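Local coordinates for ABC transporter substrate-binding protein (Rhizobium radiobacter, PDB 6TFS) that binds a deoxyfructosyl-glutamate ligand, an Amadori compound, and probably serves as the solute-binding component of an ABC importer related to the peptide transport systems, at residues R131-L136 against I391-L396; P247-L252 against T458-T463; T333-Q338 against N361-E366; F399-S404 against Q424-R429. All coordinates share one frame; numbering follows the deposited sequence.

Contact 1: R131-L136 against I391-L396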
# COMPACT_ATOMS: atom_id res chain seq x y z
N ARG A 131 -12.10 -15.75 14.63
CA ARG A 131 -12.20 -15.72 13.17
C ARG A 131 -11.69 -14.43 12.56
O ARG A 131 -11.83 -13.35 13.15
CB ARG A 131 -13.66 -15.92 12.73
CG ARG A 131 -14.18 -17.34 12.87
CD ARG A 131 -15.66 -17.43 12.53
NE ARG A 131 -16.47 -16.50 13.32
CZ ARG A 131 -17.17 -16.83 14.40
NH1 ARG A 131 -17.22 -18.09 14.82
NH2 ARG A 131 -17.85 -15.90 15.07
N VAL A 132 -11.12 -14.54 11.36
CA VAL A 132 -10.67 -13.41 10.56
C VAL A 132 -11.45 -13.41 9.23
O VAL A 132 -11.78 -14.49 8.74
CB VAL A 132 -9.13 -13.34 10.32
CG1 VAL A 132 -8.39 -12.93 11.59
CG2 VAL A 132 -8.57 -14.63 9.73
N PRO A 133 -11.73 -12.23 8.61
CA PRO A 133 -12.43 -12.23 7.30
C PRO A 133 -11.80 -13.19 6.28
O PRO A 133 -12.54 -13.89 5.60
CB PRO A 133 -12.30 -10.78 6.83
CG PRO A 133 -12.20 -10.01 8.10
CD PRO A 133 -11.41 -10.86 9.05
N SER A 134 -10.46 -13.23 6.20
CA SER A 134 -9.72 -14.11 5.29
C SER A 134 -8.32 -14.36 5.82
O SER A 134 -7.46 -13.47 5.78
CB SER A 134 -9.66 -13.51 3.89
OG SER A 134 -8.84 -14.29 3.03
N LEU A 135 -8.06 -15.59 6.30
CA LEU A 135 -6.73 -15.93 6.76
C LEU A 135 -5.74 -15.98 5.59
O LEU A 135 -4.59 -15.54 5.74
CB LEU A 135 -6.70 -17.24 7.58
CG LEU A 135 -5.27 -17.63 7.96
CD1 LEU A 135 -4.90 -17.24 9.36
CD2 LEU A 135 -4.92 -18.97 7.49
N LEU A 136 -6.18 -16.50 4.42
CA LEU A 136 -5.35 -16.57 3.21
C LEU A 136 -4.82 -15.20 2.79
O LEU A 136 -3.67 -15.12 2.36
CB LEU A 136 -6.05 -17.31 2.06
CG LEU A 136 -6.30 -18.83 2.27
CD1 LEU A 136 -7.13 -19.41 1.13
CD2 LEU A 136 -4.98 -19.61 2.45
N ILE A 391 -10.74 -5.98 1.56
CA ILE A 391 -11.72 -6.33 2.58
C ILE A 391 -11.72 -5.12 3.53
O ILE A 391 -10.65 -4.76 4.03
CB ILE A 391 -11.40 -7.68 3.29
CG1 ILE A 391 -11.60 -8.89 2.32
CG2 ILE A 391 -12.28 -7.85 4.55
CD1 ILE A 391 -10.94 -10.18 2.78
N ALA A 392 -12.88 -4.47 3.73
CA ALA A 392 -13.04 -3.25 4.55
C ALA A 392 -12.31 -3.27 5.89
O ALA A 392 -11.74 -2.25 6.27
CB ALA A 392 -14.51 -2.93 4.76
N ASP A 393 -12.26 -4.44 6.57
CA ASP A 393 -11.57 -4.62 7.84
C ASP A 393 -10.12 -4.07 7.86
O ASP A 393 -9.73 -3.47 8.85
CB ASP A 393 -11.57 -6.08 8.30
CG ASP A 393 -10.84 -6.29 9.62
OD1 ASP A 393 -11.21 -5.62 10.63
OD2 ASP A 393 -9.90 -7.10 9.66
N TYR A 394 -9.36 -4.27 6.75
CA TYR A 394 -7.97 -3.81 6.65
C TYR A 394 -7.88 -2.30 6.73
O TYR A 394 -7.27 -1.80 7.66
CB TYR A 394 -7.32 -4.29 5.35
CG TYR A 394 -6.85 -5.72 5.39
CD1 TYR A 394 -7.71 -6.76 5.06
CD2 TYR A 394 -5.52 -6.03 5.69
CE1 TYR A 394 -7.27 -8.08 5.07
CE2 TYR A 394 -5.07 -7.35 5.69
CZ TYR A 394 -5.95 -8.37 5.38
OH TYR A 394 -5.53 -9.68 5.36
N TYR A 395 -8.51 -1.60 5.78
CA TYR A 395 -8.50 -0.14 5.74
C TYR A 395 -9.10 0.48 7.00
O TYR A 395 -8.50 1.41 7.55
CB TYR A 395 -9.21 0.38 4.49
CG TYR A 395 -8.47 1.54 3.84
CD1 TYR A 395 -7.46 1.31 2.91
CD2 TYR A 395 -8.77 2.86 4.17
CE1 TYR A 395 -6.81 2.36 2.28
CE2 TYR A 395 -8.10 3.93 3.57
CZ TYR A 395 -7.13 3.67 2.61
OH TYR A 395 -6.46 4.69 2.00
N LEU A 396 -10.26 -0.05 7.47
CA LEU A 396 -10.95 0.44 8.67
C LEU A 396 -10.10 0.32 9.93
O LEU A 396 -9.98 1.30 10.67
CB LEU A 396 -12.34 -0.19 8.86
CG LEU A 396 -13.42 0.16 7.80
CD1 LEU A 396 -14.64 -0.74 7.95
CD2 LEU A 396 -13.85 1.63 7.88

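Contact 2: P247-L252 against T458-T463. With N7T ((2~{S})-2-[[(3~{S},4~{R},5~{R})-3,4,5,6-tetrakis(oxidanyl)-2-oxidanylidene-hexyl]amino]pentanedioic acid), chain C.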
# COMPACT_ATOMS: atom_id res chain seq x y z
N PRO A 247 -4.58 -2.19 -7.60
CA PRO A 247 -5.74 -1.46 -7.09
C PRO A 247 -5.54 0.06 -7.12
O PRO A 247 -4.41 0.55 -7.17
CB PRO A 247 -5.86 -2.00 -5.66
CG PRO A 247 -4.46 -2.34 -5.24
CD PRO A 247 -3.67 -2.59 -6.51
N ALA A 248 -6.64 0.81 -7.07
CA ALA A 248 -6.60 2.26 -6.99
C ALA A 248 -6.20 2.64 -5.55
O ALA A 248 -6.70 2.06 -4.58
CB ALA A 248 -7.95 2.85 -7.35
N GLU A 249 -5.26 3.58 -5.40
CA GLU A 249 -4.87 4.01 -4.06
C GLU A 249 -5.70 5.21 -3.65
O GLU A 249 -5.76 6.19 -4.39
CB GLU A 249 -3.36 4.31 -3.97
CG GLU A 249 -2.51 3.07 -4.16
CD GLU A 249 -1.03 3.41 -4.21
OE1 GLU A 249 -0.58 3.94 -5.26
OE2 GLU A 249 -0.33 3.18 -3.21
N LEU A 250 -6.36 5.12 -2.49
CA LEU A 250 -7.21 6.21 -2.01
C LEU A 250 -6.43 7.27 -1.21
O LEU A 250 -5.71 6.94 -0.27
CB LEU A 250 -8.40 5.66 -1.19
CG LEU A 250 -9.32 6.70 -0.51
CD1 LEU A 250 -10.02 7.63 -1.52
CD2 LEU A 250 -10.31 6.03 0.40
N ASN A 251 -6.63 8.53 -1.57
CA ASN A 251 -6.05 9.68 -0.90
C ASN A 251 -7.09 10.32 -0.01
O ASN A 251 -8.22 10.55 -0.44
CB ASN A 251 -5.54 10.71 -1.89
CG ASN A 251 -4.59 10.15 -2.91
OD1 ASN A 251 -3.44 9.87 -2.60
ND2 ASN A 251 -5.02 10.04 -4.14
N LEU A 252 -6.70 10.57 1.25
CA LEU A 252 -7.57 11.21 2.24
C LEU A 252 -6.79 12.25 3.01
O LEU A 252 -5.57 12.12 3.19
CB LEU A 252 -8.11 10.18 3.27
CG LEU A 252 -9.03 9.07 2.75
CD1 LEU A 252 -8.36 7.71 2.92
CD2 LEU A 252 -10.36 9.09 3.50
N THR A 458 -9.62 11.63 -4.06
CA THR A 458 -9.70 10.72 -5.19
C THR A 458 -8.88 9.48 -4.92
O THR A 458 -7.96 9.48 -4.10
CB THR A 458 -9.16 11.41 -6.45
OG1 THR A 458 -7.91 12.02 -6.12
CG2 THR A 458 -10.13 12.44 -7.02
N GLU A 459 -9.21 8.43 -5.63
CA GLU A 459 -8.42 7.22 -5.64
C GLU A 459 -7.78 7.16 -7.04
O GLU A 459 -8.37 7.63 -8.02
CB GLU A 459 -9.22 5.96 -5.29
CG GLU A 459 -10.25 5.54 -6.31
CD GLU A 459 -11.10 4.35 -5.90
OE1 GLU A 459 -10.96 3.85 -4.77
OE2 GLU A 459 -11.93 3.93 -6.74
N ASN A 460 -6.56 6.65 -7.12
CA ASN A 460 -5.87 6.58 -8.40
C ASN A 460 -5.30 5.24 -8.69
O ASN A 460 -4.60 4.67 -7.84
CB ASN A 460 -4.76 7.65 -8.54
CG ASN A 460 -4.02 8.01 -7.26
OD1 ASN A 460 -4.28 9.06 -6.66
ND2 ASN A 460 -3.11 7.16 -6.81
N LEU A 461 -5.52 4.75 -9.92
CA LEU A 461 -4.90 3.51 -10.40
C LEU A 461 -3.41 3.81 -10.61
O LEU A 461 -3.04 4.97 -10.81
CB LEU A 461 -5.53 3.10 -11.75
CG LEU A 461 -7.01 2.66 -11.73
CD1 LEU A 461 -7.58 2.61 -13.16
CD2 LEU A 461 -7.20 1.30 -11.01
N GLY A 462 -2.57 2.78 -10.53
CA GLY A 462 -1.14 2.91 -10.76
C GLY A 462 -0.90 3.16 -12.24
O GLY A 462 -1.59 2.57 -13.07
N THR A 463 -0.03 4.10 -12.57
CA THR A 463 0.25 4.44 -13.99
C THR A 463 1.72 4.23 -14.30
O THR A 463 2.59 4.77 -13.61
CB THR A 463 -0.14 5.88 -14.31
OG1 THR A 463 0.50 6.73 -13.35
CG2 THR A 463 -1.64 6.09 -14.32
OAN N7T C . -1.67 11.65 -6.29
CAM N7T C . -1.42 10.98 -5.08
CAL N7T C . -0.61 9.74 -5.39
OAT N7T C . 0.71 10.10 -5.76
CAK N7T C . -0.61 8.76 -4.21
OAS N7T C . -1.90 8.20 -4.04
CAJ N7T C . 0.40 7.64 -4.39
OAR N7T C . 0.15 6.86 -5.52
CAI N7T C . 0.42 6.61 -3.27
OAQ N7T C . -0.62 6.19 -2.73
CAH N7T C . 1.81 6.05 -2.90
N N7T C . 1.70 4.80 -2.16
CA N7T C . 1.84 5.02 -0.73
C N7T C . 3.13 5.70 -0.34
O N7T C . 4.22 5.34 -0.82
CB N7T C . 1.67 3.68 -0.02
CG N7T C . 1.54 3.84 1.52
CD N7T C . 1.19 2.59 2.26
OE1 N7T C . 1.01 2.66 3.50
OE2 N7T C . 1.05 1.47 1.69
OXT N7T C . 3.09 6.64 0.49
O HOH W 1 -1.64 4.39 -7.63

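Contact 3: T333-Q338 against N361-E366. With SO4 (sulfate ion), chain E.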
# COMPACT_ATOMS: atom_id res chain seq x y z
N THR A 333 -0.78 24.52 8.91
CA THR A 333 0.51 24.14 8.34
C THR A 333 0.57 22.63 8.27
O THR A 333 0.55 21.96 9.29
CB THR A 333 1.69 24.76 9.11
OG1 THR A 333 1.55 26.17 9.11
CG2 THR A 333 3.04 24.40 8.48
N MSE A 334 0.63 22.10 7.06
CA MSE A 334 0.68 20.66 6.85
C MSE A 334 2.07 20.22 6.35
O MSE A 334 2.60 20.79 5.40
CB MSE A 334 -0.43 20.24 5.86
CG MSE A 334 -0.49 18.75 5.54
SE MSE A 334 -2.07 18.28 4.41
CE MSE A 334 -1.19 18.38 2.66
N VAL A 335 2.64 19.20 7.01
CA VAL A 335 3.89 18.57 6.59
C VAL A 335 3.48 17.71 5.38
O VAL A 335 2.62 16.83 5.50
CB VAL A 335 4.57 17.73 7.72
CG1 VAL A 335 5.96 17.25 7.28
CG2 VAL A 335 4.66 18.53 9.03
N ALA A 336 4.00 18.06 4.19
CA ALA A 336 3.59 17.43 2.94
C ALA A 336 4.69 16.65 2.25
O ALA A 336 5.79 17.15 2.06
CB ALA A 336 3.03 18.49 1.99
N SER A 337 4.36 15.43 1.82
CA SER A 337 5.29 14.58 1.09
C SER A 337 5.71 15.19 -0.26
O SER A 337 4.89 15.79 -0.96
CB SER A 337 4.66 13.22 0.84
OG SER A 337 5.46 12.50 -0.08
N GLN A 338 6.98 14.97 -0.63
CA GLN A 338 7.54 15.40 -1.92
C GLN A 338 7.44 14.30 -3.01
O GLN A 338 7.97 14.49 -4.11
CB GLN A 338 8.96 15.96 -1.79
CG GLN A 338 8.97 17.36 -1.18
CD GLN A 338 10.37 17.93 -1.06
OE1 GLN A 338 11.31 17.26 -0.62
NE2 GLN A 338 10.54 19.18 -1.46
N ASN A 361 -0.79 26.07 4.47
CA ASN A 361 0.65 26.19 4.24
C ASN A 361 1.24 24.80 4.14
O ASN A 361 0.85 23.90 4.90
CB ASN A 361 1.34 27.04 5.31
CG ASN A 361 0.94 28.51 5.28
OD1 ASN A 361 0.55 29.08 4.24
ND2 ASN A 361 1.03 29.17 6.41
N LEU A 362 2.10 24.60 3.15
CA LEU A 362 2.71 23.29 2.92
C LEU A 362 4.20 23.31 3.23
O LEU A 362 4.93 24.14 2.69
CB LEU A 362 2.43 22.80 1.47
CG LEU A 362 0.94 22.79 1.01
CD1 LEU A 362 0.83 22.64 -0.51
CD2 LEU A 362 0.14 21.69 1.74
N GLN A 363 4.62 22.41 4.14
CA GLN A 363 6.00 22.22 4.57
C GLN A 363 6.50 20.97 3.80
O GLN A 363 6.20 19.85 4.20
CB GLN A 363 6.03 22.02 6.10
CG GLN A 363 7.42 21.90 6.72
CD GLN A 363 7.37 21.45 8.17
OE1 GLN A 363 6.44 21.77 8.92
NE2 GLN A 363 8.37 20.70 8.59
N PRO A 364 7.18 21.14 2.63
CA PRO A 364 7.60 19.95 1.85
C PRO A 364 8.76 19.16 2.47
O PRO A 364 9.73 19.74 2.93
CB PRO A 364 7.97 20.53 0.47
CG PRO A 364 7.65 22.02 0.53
CD PRO A 364 7.63 22.39 1.97
N VAL A 365 8.62 17.84 2.51
CA VAL A 365 9.61 16.91 3.07
C VAL A 365 9.70 15.68 2.15
O VAL A 365 8.67 15.18 1.69
CB VAL A 365 9.23 16.47 4.54
CG1 VAL A 365 10.22 15.44 5.11
CG2 VAL A 365 9.12 17.68 5.49
N GLU A 366 10.93 15.16 1.95
CA GLU A 366 11.19 13.91 1.21
C GLU A 366 10.25 12.80 1.77
O GLU A 366 10.08 12.67 2.99
CB GLU A 366 12.70 13.55 1.28
CG GLU A 366 13.10 12.29 0.50
CD GLU A 366 12.74 10.97 1.16
OE1 GLU A 366 12.87 10.87 2.40
OE2 GLU A 366 12.28 10.06 0.44
S SO4 E . -0.00 25.74 12.97
O1 SO4 E . 1.34 25.59 13.53
O2 SO4 E . 0.07 26.34 11.65
O3 SO4 E . -0.63 24.42 12.84
O4 SO4 E . -0.81 26.59 13.84
O HOH W 2 3.20 28.29 8.15
O HOH W 3 12.18 19.22 1.51

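Contact 4: F399-S404 against Q424-R429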
# COMPACT_ATOMS: atom_id res chain seq x y z
N PHE A 399 -6.52 2.50 9.60
CA PHE A 399 -6.68 3.94 9.55
C PHE A 399 -7.62 4.54 10.59
O PHE A 399 -7.47 5.72 10.88
CB PHE A 399 -7.13 4.38 8.15
CG PHE A 399 -6.06 4.27 7.09
CD1 PHE A 399 -5.16 5.32 6.87
CD2 PHE A 399 -5.95 3.13 6.30
CE1 PHE A 399 -4.19 5.23 5.87
CE2 PHE A 399 -4.98 3.04 5.30
CZ PHE A 399 -4.09 4.09 5.10
N TYR A 400 -8.64 3.79 11.09
CA TYR A 400 -9.67 4.41 11.93
C TYR A 400 -9.98 3.73 13.26
O TYR A 400 -10.69 4.34 14.06
CB TYR A 400 -10.97 4.59 11.13
CG TYR A 400 -10.75 5.18 9.75
CD1 TYR A 400 -10.26 6.48 9.60
CD2 TYR A 400 -10.98 4.43 8.60
CE1 TYR A 400 -9.99 7.01 8.33
CE2 TYR A 400 -10.75 4.96 7.33
CZ TYR A 400 -10.25 6.25 7.20
OH TYR A 400 -10.01 6.77 5.95
N HIS A 401 -9.44 2.53 13.54
CA HIS A 401 -9.64 1.91 14.84
C HIS A 401 -8.72 2.61 15.85
O HIS A 401 -7.56 2.89 15.53
CB HIS A 401 -9.37 0.40 14.81
CG HIS A 401 -9.86 -0.32 16.03
ND1 HIS A 401 -9.17 -0.27 17.23
CD2 HIS A 401 -10.99 -1.05 16.20
CE1 HIS A 401 -9.89 -0.98 18.09
NE2 HIS A 401 -10.99 -1.48 17.50
N SER A 402 -9.23 2.89 17.07
CA SER A 402 -8.48 3.60 18.12
C SER A 402 -7.16 2.92 18.52
O SER A 402 -6.24 3.63 18.94
CB SER A 402 -9.35 3.85 19.35
OG SER A 402 -9.47 2.70 20.16
N ALA A 403 -7.04 1.58 18.36
CA ALA A 403 -5.80 0.87 18.68
C ALA A 403 -4.67 1.25 17.71
O ALA A 403 -3.50 1.22 18.09
CB ALA A 403 -6.03 -0.64 18.65
N SER A 404 -5.02 1.63 16.46
CA SER A 404 -4.07 2.00 15.42
C SER A 404 -3.58 3.47 15.49
O SER A 404 -2.75 3.88 14.67
CB SER A 404 -4.66 1.72 14.05
OG SER A 404 -5.02 0.35 13.92
N GLN A 424 -18.18 -1.43 15.75
CA GLN A 424 -18.62 -1.88 14.42
C GLN A 424 -17.51 -2.63 13.67
O GLN A 424 -17.78 -3.66 13.05
CB GLN A 424 -19.18 -0.71 13.60
CG GLN A 424 -20.46 -0.08 14.19
CD GLN A 424 -20.25 0.84 15.38
OE1 GLN A 424 -19.14 1.29 15.69
NE2 GLN A 424 -21.32 1.15 16.08
N ILE A 425 -16.26 -2.11 13.76
CA ILE A 425 -15.08 -2.71 13.13
C ILE A 425 -14.82 -4.11 13.74
O ILE A 425 -14.67 -5.08 13.00
CB ILE A 425 -13.82 -1.78 13.21
CG1 ILE A 425 -13.98 -0.54 12.28
CG2 ILE A 425 -12.53 -2.55 12.86
CD1 ILE A 425 -13.05 0.70 12.67
N GLU A 426 -14.79 -4.19 15.08
CA GLU A 426 -14.55 -5.43 15.82
C GLU A 426 -15.65 -6.49 15.55
O GLU A 426 -15.32 -7.65 15.29
CB GLU A 426 -14.40 -5.15 17.31
CG GLU A 426 -13.07 -4.52 17.69
CD GLU A 426 -13.00 -4.03 19.12
OE1 GLU A 426 -13.52 -4.72 20.03
OE2 GLU A 426 -12.44 -2.93 19.34
N ALA A 427 -16.93 -6.06 15.57
CA ALA A 427 -18.09 -6.94 15.30
C ALA A 427 -18.05 -7.53 13.89
O ALA A 427 -18.25 -8.74 13.74
CB ALA A 427 -19.40 -6.20 15.52
N ALA A 428 -17.72 -6.70 12.87
CA ALA A 428 -17.66 -7.13 11.47
C ALA A 428 -16.62 -8.23 11.20
O ALA A 428 -16.87 -9.11 10.37
CB ALA A 428 -17.42 -5.93 10.57
N ARG A 429 -15.47 -8.16 11.89
CA ARG A 429 -14.34 -9.10 11.80
C ARG A 429 -14.73 -10.56 11.94
O ARG A 429 -14.25 -11.41 11.19
CB ARG A 429 -13.32 -8.79 12.90
CG ARG A 429 -12.11 -8.11 12.40
CD ARG A 429 -11.20 -7.76 13.55
NE ARG A 429 -10.73 -6.38 13.42
CZ ARG A 429 -10.23 -5.67 14.42
NH1 ARG A 429 -10.11 -6.21 15.63
NH2 ARG A 429 -9.87 -4.41 14.23

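Contact 1: R131-L136 against I391-L396
Pro133 and Ile391 form the closest backbone approach, their CA atoms 7.6 Å apart; with no hydrogen bond between the segments, the meeting is made by side chains. On one side the chain turns through Pro133 and Ser134 into helix 135-138; on the other Ile391 leads into helix 392-400. The CG2 methyl of Ile391, anti to the backbone N, meets Pro133 CB at 3.7 Å, while the longer arm ends with CD1 at 3.7 Å from Ser134 CB. A branched residue suits this place because one side chain fills both positions. Ser134 presents its CB methylene here and keeps its hydroxyl for other work: chi1 of 174° carries OG to the backbone N of Ala137, an N-cap. The rigid ring of Pro133 crosses Asp393 at about a right angle, with CG 4.0 Å from Asp393 CB. Asp393 turns OD1 to a salt bridge with Arg429 NE, so the proline touches the stem and other oxygen of an already paired acid. By analogy with the OppA and DppA relatives, the 131-136 side probably belongs to the extra domain of the first lobe and helix 392-400 to the second, which would make this a surface contact between the two lobes.

Contact 2: P247-L252 against T458-T463
Thr458 O receives two N-H groups of Asn251, the backbone N and side-chain ND2, which approach its carbonyl from opposite faces, each at 3.0 Å. Asn251 holds CG anti to its carbonyl carbon and beside the backbone N (chi1 -54°), which brings ND2 round to the same oxygen. Glu459 lays its CG 3.7 Å from Ala248 CB, a small residue that leaves room for the acidic stem, whose OE2 bonds to Ser298. Asn460 is the hydrogen-bonded antiparallel partner of Glu249, with Glu249 N 2.8 Å from Asn460 O and Asn460 N 2.9 Å from Glu249 O. Its amide links protein and ligand: OD1 accepts from Asn251 ND2 at 2.8 Å, in that amide's plane, and ND2 donates to the sugar hydroxyl OAS. Asn251 OD1 accepts from OAS at 2.7 Å, and Glu249 OE2 takes the ligand amine N at 2.8 Å. A leucine in place of Asn251 would probably leave the OAS hydroxyl without its acceptor and Asn460 OD1 without its amide donor. Leu461 sets CD2 against Ala248 on the Glu459 side of the sheet. Strand 240-255 lies between 454-467 and 381-386; Tyr395 of helix 392-400 covers Leu250, helix 277-284 packs on Thr458, and helix 340-353 touches Asn251.

Contact 3: T333-Q338 against N361-E366
Selenomethionine Met334 leaves the strand fully extended, chi1 180° and chi2 174°, then bends at the selenium, which brings its CE methyl to 3.7 Å from Leu362 CD2; the two side chains lie side by side and point the same way. On the other face Val335 CG1, anti to the backbone N (chi1 -173°), meets Val365 CG2 at 3.7 Å, two branched residues well suited to a strand. Between these faces the backbones run parallel and share five hydrogen bonds, from Met334 N to Asn361 O through to Gln338 N to Val365 O. Asn361, Gln363 and Val365 supply every bond of this set on their strand. Pro364 falls between them and, lacking an N-H, costs the pairing nothing. Its CB instead supports the extended side chain of Gln338, whose CG lies 3.7 Å away. A water gives hydrogens to Gln338 OE1 and to Pro364 O, tying the C-terminal ends together. At the opposite end another water donates to Thr333 OG1 and accepts from Asn361 ND2, while the same threonine hydroxyl donates to a sulfate oxygen, O2, at 2.9 Å; the ion probably comes from the crystallisation liquor. Ser337 works at second-shell level: its OG bonds to ND1 of His367, whose NE2 binds the ligand. Glu366 caps the start of helix 367-374. The strands frame a beta-alpha-beta unit in which helix 340-353 touches Met334 and Leu362 on one face, whereas helix 367-374 sets Met373 against Val335 and Val365 on the other; strand 381-386 adjoins Met334.

Contact 4: F399-S404 against Q424-R429
His401 and Glu426 make the one hydrogen bond that joins the segments: NE2 donates to OE2 over 2.8 Å with an angle of 154°. The acceptor lies in the plane of the imidazole and uses its anti lone pair, and ring and carboxylate planes stand 37° apart. Within its own segment His401 ND1 accepts from Ala403 N at 3.0 Å, again near the ring plane. Bonds at both nitrogens fix the rotation of the ring, and with ND1 accepting and NE2 donating the histidine is probably neutral. A histidine suits the place because one small ring carries both an acceptor and a donor nitrogen. A phenylalanine in its place would probably leave the Glu426 carboxylate without this donor and Ala403 N without its acceptor.

Among the apolar contacts, Ile425 brings its CG2 methyl to the edge of the imidazole, 4.0 Å from His401 CD2. Its chi1 of -70° sets CG2 anti to the backbone N, while CD1 lies against the backbone of Tyr400 and His401, 4.1 Å from His401 N.

Of charged groups nearby, the guanidinium of Arg429 places NH2 4.1 Å from His401 CD2, a loose approach. Its bonds are made elsewhere, NH2 to Thr397 OG1 and NE to Asp393 OD1, so it binds helix 422-430 to the flank of helix 392-400.

His401 is the first residue to leave helix 392-400, and the contact thus ties the end of one helix to the side of another by a His-carboxylate hydrogen bond. The adjacent Tyr400 packs near Cys418 and Cys453, both seen to bind magnesium.

In the fold
Contacts 1 and 4 share helix 392-400, with centres 11 Å apart; the salt bridge from Asp393 to Arg429 links them directly. Contact 2 lies nearer the middle of the chain, about 20 Å between centres from contact 1, and touches that helix through Tyr395 and Tyr400. Contact 3 is the outlying one, 32 Å from contact 1 between centres and on the opposite side of the chain's centre. In sequence contacts 1 and 2 cross, contact 3 is nested within the spans of both, and contact 4 follows contacts 1 and 3 and is itself nested within contact 2. Contact 2 bonds the ligand directly, whereas contact 3 bears on it at second hand, through Ser337 and His367.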